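Local coordinates for peptidase M16 inactive domain family protein (Pseudomonas fluorescens, PDB 3GWB) that belongs to the peptidase M16 inactive-domain family and is of unproven function, though the family is generally assigned hydrolase activity and metal binding, at residues L112-K121 with I213-P222; V269-G278 with Y297-P305. One frame throughout, in Å; residues are numbered along the deposited sequence.

Contact 1: residues L112-K121 with I213-P222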
# COMPACT_ATOMS: atom_id res chain seq x y z
N LEU A 112 21.36 -0.45 -14.02
CA LEU A 112 20.73 -0.70 -15.31
C LEU A 112 21.02 -2.09 -15.84
O LEU A 112 20.18 -2.70 -16.50
CB LEU A 112 21.16 0.36 -16.32
CG LEU A 112 20.54 1.74 -16.06
CD1 LEU A 112 21.33 2.80 -16.81
CD2 LEU A 112 19.07 1.73 -16.46
N LYS A 113 22.22 -2.60 -15.55
CA LYS A 113 22.58 -3.94 -15.98
C LYS A 113 21.70 -4.95 -15.27
O LYS A 113 21.25 -5.93 -15.86
CB LYS A 113 24.04 -4.25 -15.67
CG LYS A 113 25.03 -3.51 -16.55
CD LYS A 113 26.46 -3.96 -16.28
CE LYS A 113 26.65 -5.43 -16.61
NZ LYS A 113 28.07 -5.87 -16.42
N LEU A 114 21.45 -4.71 -13.98
CA LEU A 114 20.60 -5.60 -13.20
C LEU A 114 19.15 -5.49 -13.69
O LEU A 114 18.46 -6.50 -13.84
CB LEU A 114 20.67 -5.24 -11.71
CG LEU A 114 19.74 -6.00 -10.76
CD1 LEU A 114 19.93 -7.51 -10.91
CD2 LEU A 114 20.03 -5.55 -9.32
N PHE A 115 18.71 -4.27 -13.95
CA PHE A 115 17.35 -4.02 -14.43
C PHE A 115 17.11 -4.71 -15.78
O PHE A 115 16.07 -5.35 -15.98
CB PHE A 115 17.12 -2.52 -14.58
CG PHE A 115 15.73 -2.16 -15.05
CD1 PHE A 115 14.64 -2.28 -14.18
CD2 PHE A 115 15.50 -1.73 -16.35
CE1 PHE A 115 13.35 -1.96 -14.61
CE2 PHE A 115 14.21 -1.41 -16.79
CZ PHE A 115 13.14 -1.53 -15.92
N ALA A 116 18.06 -4.58 -16.70
CA ALA A 116 17.93 -5.20 -18.01
C ALA A 116 17.81 -6.72 -17.86
O ALA A 116 16.99 -7.36 -18.53
CB ALA A 116 19.13 -4.85 -18.89
N GLU A 117 18.63 -7.29 -16.99
CA GLU A 117 18.62 -8.72 -16.75
C GLU A 117 17.27 -9.16 -16.18
O GLU A 117 16.69 -10.15 -16.62
CB GLU A 117 19.74 -9.10 -15.77
CG GLU A 117 19.87 -10.60 -15.53
CD GLU A 117 20.87 -11.27 -16.46
OE1 GLU A 117 22.07 -10.91 -16.42
OE2 GLU A 117 20.46 -12.18 -17.22
N VAL A 118 16.77 -8.42 -15.20
CA VAL A 118 15.49 -8.74 -14.57
C VAL A 118 14.31 -8.74 -15.56
O VAL A 118 13.52 -9.69 -15.61
CB VAL A 118 15.18 -7.75 -13.40
CG1 VAL A 118 13.71 -7.81 -13.01
CG2 VAL A 118 16.05 -8.10 -12.19
N VAL A 119 14.21 -7.69 -16.37
CA VAL A 119 13.10 -7.62 -17.31
C VAL A 119 13.31 -8.44 -18.58
O VAL A 119 12.36 -8.99 -19.12
CB VAL A 119 12.81 -6.15 -17.69
CG1 VAL A 119 11.56 -6.06 -18.56
CG2 VAL A 119 12.62 -5.32 -16.42
N GLY A 120 14.55 -8.55 -19.05
CA GLY A 120 14.80 -9.30 -20.27
C GLY A 120 15.16 -10.77 -20.15
O GLY A 120 14.92 -11.55 -21.08
N LYS A 121 15.75 -11.17 -19.03
CA LYS A 121 16.14 -12.57 -18.87
C LYS A 121 15.74 -13.17 -17.52
O LYS A 121 16.58 -13.69 -16.78
CB LYS A 121 17.65 -12.72 -19.07
CG LYS A 121 18.13 -12.27 -20.45
CD LYS A 121 19.65 -12.37 -20.56
CE LYS A 121 20.14 -11.94 -21.94
NZ LYS A 121 19.76 -10.53 -22.29
N ILE A 213 21.16 4.30 -22.87
CA ILE A 213 20.32 3.58 -21.92
C ILE A 213 19.20 2.84 -22.66
O ILE A 213 18.96 1.64 -22.43
CB ILE A 213 19.65 4.55 -20.91
CG1 ILE A 213 20.71 5.32 -20.12
CG2 ILE A 213 18.67 3.78 -20.03
CD1 ILE A 213 21.77 4.47 -19.51
N ALA A 214 18.53 3.54 -23.56
CA ALA A 214 17.43 2.93 -24.30
C ALA A 214 17.90 1.78 -25.18
O ALA A 214 17.24 0.75 -25.25
CB ALA A 214 16.72 3.98 -25.14
N ALA A 215 19.04 1.94 -25.84
CA ALA A 215 19.56 0.89 -26.69
C ALA A 215 19.93 -0.34 -25.88
O ALA A 215 19.73 -1.47 -26.32
CB ALA A 215 20.77 1.38 -27.47
N GLN A 216 20.48 -0.12 -24.69
CA GLN A 216 20.89 -1.21 -23.82
C GLN A 216 19.70 -2.01 -23.30
O GLN A 216 19.71 -3.23 -23.31
CB GLN A 216 21.70 -0.68 -22.63
CG GLN A 216 21.91 -1.71 -21.53
CD GLN A 216 22.68 -1.15 -20.33
OE1 GLN A 216 22.40 -0.05 -19.86
NE2 GLN A 216 23.63 -1.93 -19.83
N VAL A 217 18.66 -1.31 -22.85
CA VAL A 217 17.47 -1.98 -22.33
C VAL A 217 16.80 -2.75 -23.47
O VAL A 217 16.45 -3.93 -23.33
CB VAL A 217 16.49 -0.95 -21.72
CG1 VAL A 217 15.18 -1.63 -21.33
CG2 VAL A 217 17.11 -0.30 -20.50
N SER A 218 16.64 -2.07 -24.60
CA SER A 218 16.01 -2.67 -25.76
C SER A 218 16.73 -3.93 -26.21
O SER A 218 16.08 -4.92 -26.54
CB SER A 218 15.96 -1.65 -26.91
OG SER A 218 15.29 -2.19 -28.03
N ALA A 219 18.06 -3.92 -26.21
CA ALA A 219 18.84 -5.08 -26.65
C ALA A 219 18.77 -6.29 -25.72
O ALA A 219 18.98 -7.43 -26.16
CB ALA A 219 20.30 -4.69 -26.85
N ALA A 220 18.49 -6.04 -24.45
CA ALA A 220 18.40 -7.08 -23.43
C ALA A 220 17.06 -7.82 -23.44
O ALA A 220 16.94 -8.91 -22.90
CB ALA A 220 18.65 -6.49 -22.04
N LEU A 221 16.05 -7.21 -24.06
CA LEU A 221 14.72 -7.82 -24.14
C LEU A 221 14.66 -8.88 -25.22
O LEU A 221 15.50 -8.92 -26.11
CB LEU A 221 13.66 -6.75 -24.46
CG LEU A 221 13.41 -5.64 -23.44
CD1 LEU A 221 12.41 -4.61 -23.98
CD2 LEU A 221 12.89 -6.25 -22.16
N PRO A 222 13.67 -9.78 -25.14
CA PRO A 222 13.58 -10.81 -26.18
C PRO A 222 13.27 -10.06 -27.48
O PRO A 222 12.64 -8.99 -27.45
CB PRO A 222 12.39 -11.65 -25.72
CG PRO A 222 12.38 -11.46 -24.21
CD PRO A 222 12.69 -10.01 -24.06
O HOH W 1 15.98 -11.70 -23.66

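Contact 2: residues V269-G278 with Y297-P305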
# COMPACT_ATOMS: atom_id res chain seq x y z
N VAL A 269 -14.12 15.35 -21.48
CA VAL A 269 -14.80 14.39 -20.60
C VAL A 269 -14.10 14.28 -19.26
O VAL A 269 -14.72 13.95 -18.25
CB VAL A 269 -14.91 12.98 -21.23
CG1 VAL A 269 -15.65 13.07 -22.56
CG2 VAL A 269 -13.53 12.37 -21.42
N SER A 270 -12.80 14.55 -19.24
CA SER A 270 -12.05 14.48 -17.99
C SER A 270 -12.53 15.60 -17.08
O SER A 270 -12.75 15.39 -15.89
CB SER A 270 -10.55 14.62 -18.24
OG SER A 270 -10.09 13.57 -19.08
N LEU A 271 -12.70 16.79 -17.64
CA LEU A 271 -13.15 17.93 -16.84
C LEU A 271 -14.62 17.75 -16.45
O LEU A 271 -15.02 18.10 -15.34
CB LEU A 271 -12.97 19.22 -17.63
CG LEU A 271 -13.11 20.50 -16.82
CD1 LEU A 271 -11.85 20.73 -15.97
CD2 LEU A 271 -13.33 21.67 -17.77
N GLY A 272 -15.40 17.19 -17.36
CA GLY A 272 -16.81 16.96 -17.07
C GLY A 272 -16.94 15.95 -15.95
O GLY A 272 -17.79 16.08 -15.07
N ASN A 273 -16.09 14.92 -15.97
CA ASN A 273 -16.13 13.90 -14.94
C ASN A 273 -15.67 14.46 -13.61
O ASN A 273 -16.20 14.11 -12.57
CB ASN A 273 -15.25 12.70 -15.30
CG ASN A 273 -15.22 11.67 -14.20
OD1 ASN A 273 -14.29 11.62 -13.39
ND2 ASN A 273 -16.27 10.86 -14.13
N GLN A 274 -14.67 15.33 -13.65
CA GLN A 274 -14.15 15.94 -12.44
C GLN A 274 -15.28 16.65 -11.69
O GLN A 274 -15.41 16.50 -10.47
CB GLN A 274 -13.04 16.94 -12.78
CG GLN A 274 -11.72 16.30 -13.22
CD GLN A 274 -10.69 17.32 -13.71
OE1 GLN A 274 -10.49 18.36 -13.08
NE2 GLN A 274 -10.04 17.02 -14.83
N ILE A 275 -16.09 17.41 -12.42
CA ILE A 275 -17.21 18.15 -11.84
C ILE A 275 -18.30 17.22 -11.31
O ILE A 275 -18.94 17.50 -10.28
CB ILE A 275 -17.83 19.10 -12.90
CG1 ILE A 275 -16.78 20.13 -13.35
CG2 ILE A 275 -19.07 19.79 -12.32
CD1 ILE A 275 -17.21 20.95 -14.57
N LEU A 276 -18.53 16.12 -12.01
CA LEU A 276 -19.55 15.16 -11.63
C LEU A 276 -19.19 14.30 -10.41
O LEU A 276 -19.98 14.20 -9.48
CB LEU A 276 -19.87 14.24 -12.81
CG LEU A 276 -20.77 13.03 -12.56
CD1 LEU A 276 -22.14 13.47 -12.11
CD2 LEU A 276 -20.88 12.21 -13.85
N GLY A 277 -18.01 13.68 -10.44
CA GLY A 277 -17.61 12.83 -9.34
C GLY A 277 -16.12 12.66 -9.14
O GLY A 277 -15.66 11.58 -8.78
N GLY A 278 -15.35 13.72 -9.37
CA GLY A 278 -13.91 13.64 -9.17
C GLY A 278 -13.62 13.73 -7.68
O GLY A 278 -14.46 13.37 -6.86
N TYR A 297 -20.13 8.30 2.44
CA TYR A 297 -18.91 9.01 2.77
C TYR A 297 -18.10 9.22 1.50
O TYR A 297 -17.19 10.05 1.46
CB TYR A 297 -18.09 8.24 3.80
CG TYR A 297 -18.71 8.28 5.18
CD1 TYR A 297 -19.03 9.49 5.79
CD2 TYR A 297 -19.01 7.10 5.87
CE1 TYR A 297 -19.65 9.53 7.03
CE2 TYR A 297 -19.63 7.14 7.12
CZ TYR A 297 -19.94 8.36 7.69
OH TYR A 297 -20.58 8.40 8.91
N GLY A 298 -18.45 8.49 0.45
CA GLY A 298 -17.72 8.65 -0.80
C GLY A 298 -18.41 8.11 -2.03
O GLY A 298 -18.77 6.94 -2.09
N VAL A 299 -18.62 8.99 -3.01
CA VAL A 299 -19.23 8.59 -4.27
C VAL A 299 -18.33 9.19 -5.32
O VAL A 299 -18.11 10.40 -5.35
CB VAL A 299 -20.65 9.16 -4.44
CG1 VAL A 299 -21.28 8.61 -5.71
CG2 VAL A 299 -21.50 8.80 -3.26
N TYR A 300 -17.79 8.33 -6.18
CA TYR A 300 -16.88 8.76 -7.23
C TYR A 300 -17.26 8.19 -8.58
O TYR A 300 -17.85 7.11 -8.68
CB TYR A 300 -15.46 8.32 -6.87
CG TYR A 300 -15.07 8.77 -5.48
CD1 TYR A 300 -14.76 10.10 -5.22
CD2 TYR A 300 -15.08 7.87 -4.41
CE1 TYR A 300 -14.46 10.53 -3.93
CE2 TYR A 300 -14.78 8.29 -3.12
CZ TYR A 300 -14.49 9.62 -2.89
OH TYR A 300 -14.22 10.06 -1.61
N SER A 301 -16.92 8.93 -9.63
CA SER A 301 -17.19 8.51 -10.99
C SER A 301 -15.90 8.72 -11.77
O SER A 301 -15.03 9.49 -11.35
CB SER A 301 -18.31 9.35 -11.60
OG SER A 301 -17.88 10.68 -11.83
N GLY A 302 -15.76 8.03 -12.90
CA GLY A 302 -14.55 8.19 -13.68
C GLY A 302 -14.43 7.30 -14.89
O GLY A 302 -15.04 6.23 -14.96
N PHE A 303 -13.63 7.77 -15.84
CA PHE A 303 -13.35 7.06 -17.08
C PHE A 303 -12.01 6.35 -16.90
O PHE A 303 -11.10 6.90 -16.26
CB PHE A 303 -13.18 8.04 -18.24
CG PHE A 303 -14.45 8.65 -18.74
CD1 PHE A 303 -15.21 8.00 -19.71
CD2 PHE A 303 -14.88 9.88 -18.26
CE1 PHE A 303 -16.37 8.58 -20.21
CE2 PHE A 303 -16.04 10.47 -18.75
CZ PHE A 303 -16.79 9.82 -19.73
N THR A 304 -11.89 5.15 -17.45
CA THR A 304 -10.62 4.43 -17.41
C THR A 304 -10.35 4.10 -18.87
O THR A 304 -10.52 2.96 -19.32
CB THR A 304 -10.71 3.12 -16.58
OG1 THR A 304 -11.16 3.41 -15.26
CG2 THR A 304 -9.32 2.47 -16.49
N PRO A 305 -9.95 5.11 -19.65
CA PRO A 305 -9.64 4.97 -21.08
C PRO A 305 -8.52 3.98 -21.32
O PRO A 305 -7.46 4.06 -20.69
CB PRO A 305 -9.26 6.38 -21.50
CG PRO A 305 -10.03 7.25 -20.54
CD PRO A 305 -9.83 6.52 -19.24
O HOH W 2 -17.14 12.81 -6.31

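Contact 1: residues L112-K121 with I213-P222
Leu112 meets Ile213 and Ala116 meets Ala220 where two helices lie side by side on one face of the six-stranded mixed sheet, a helix-on-sheet layer of an M16-type α/β fold. Segments 112-120 and 213-220 of helices 105-120 and 207-220 run in roughly the same direction, their axes 32° apart, and both rest on strand 35-42: Leu112 and Phe115 on Leu38, Val217 on Leu40.

Leu112 can be followed outward. Its CB lies 3.8 Å from Gln216 OE1. CG, anti to the carbonyl carbon (chi1 -72°), carries the two methyls on toward Ile213. CD1 presses on Ile213 CD1 at 3.2 Å, tighter than usual for carbons, while CD2 reaches Ile213 CG2 at 4.1 Å; the two side chains cross at about a right angle. The amide of Gln216, at the end of an extended chain, also passes across the aliphatic part of Lys113, with NE2 near CG.

One turn on, Ala116 CB and Ala220 CB touch at 3.6 Å, methyl to methyl, and the small residues let the backbones draw together. They come closest at Gly120, where no CB stands in the way of Ala220 O, and the Gly120 CA-H points at that oxygen. On the sheet side Val119 CG1 lies alongside Leu221 CD2, the two side chains pointing the same way; Val119 O also accepts a hydrogen bond from His188 NE2.

Lys121, just past its helix, reaches back over Ala220: a bend at chi4 (59°) turns NZ to Ala220 O, a weak hydrogen bond of 3.3 Å. A water joins the two backbones as well, donating to Gly120 O at 2.8 Å and to Ala220 O at 3.0 Å.

Contact 2: residues V269-G278 with Y297-P305
Asn273 and Ser301 are brought together by their first torsions: Asn273 CG stands anti to its own N (chi1 177°), reaching out from the helix, while Ser301 OG sits between its N and carbonyl carbon (chi1 70°), facing the helix. The Asn273 amide thus lies against Ser301 OG, Ser301 O and the backbone of Gly302. This is a helix laid against an edge strand of an α/β fold, the two running nearly antiparallel. Shortening Asn273 to an alanine would probably open a gap over Ser301 and Gly302 and leave their polar atoms without the amide beside them.

Ser301 N donates to Gly277 O over 3.1 Å, nearly straight at 169°, and Tyr300 CA-H approaches the same oxygen, CA to O 3.4 Å. Without a side chain, Gly277 can lie close to Ser301 OG. The Tyr300 ring turns its edge to Gly277 O and Gly278 O, both in its plane, and a water donates to Gly278 O and Val299 O. Farther along, Phe303 CE2 packs on Val269 CB at 3.7 Å; Val269 CG2 covers one ring face near the rim, with Asn273 CB at the edge.

Strand 299-303 lies at one edge of the five-stranded mixed sheet. Tyr300 and Gly302 pair with strand 311-319, whereas Ser301 N bonds to Gly277 O; helix 266-277 packs in turn on helix 344-356, and Leu285 of helix 284-292 touches both Leu276 and Ser301.

Contact 1 and contact 2 share no helix or strand and lie on opposite sides of the chain's centre, their centres about 38 Å apart. Each belongs to a different sheet. Contact 1 joins two helices layered on the six-stranded sheet, far from the middle of the chain; its buried, largely apolar side gives way to exposed Lys113 and Lys121. Contact 2, nearer the middle and without a fully exposed touching residue, joins a helix to a border strand of the five-stranded sheet. There a direct backbone hydrogen bond joins the two, with the buried Asn273 side chain lying between them; in contact 1 the helix backbones are linked through water.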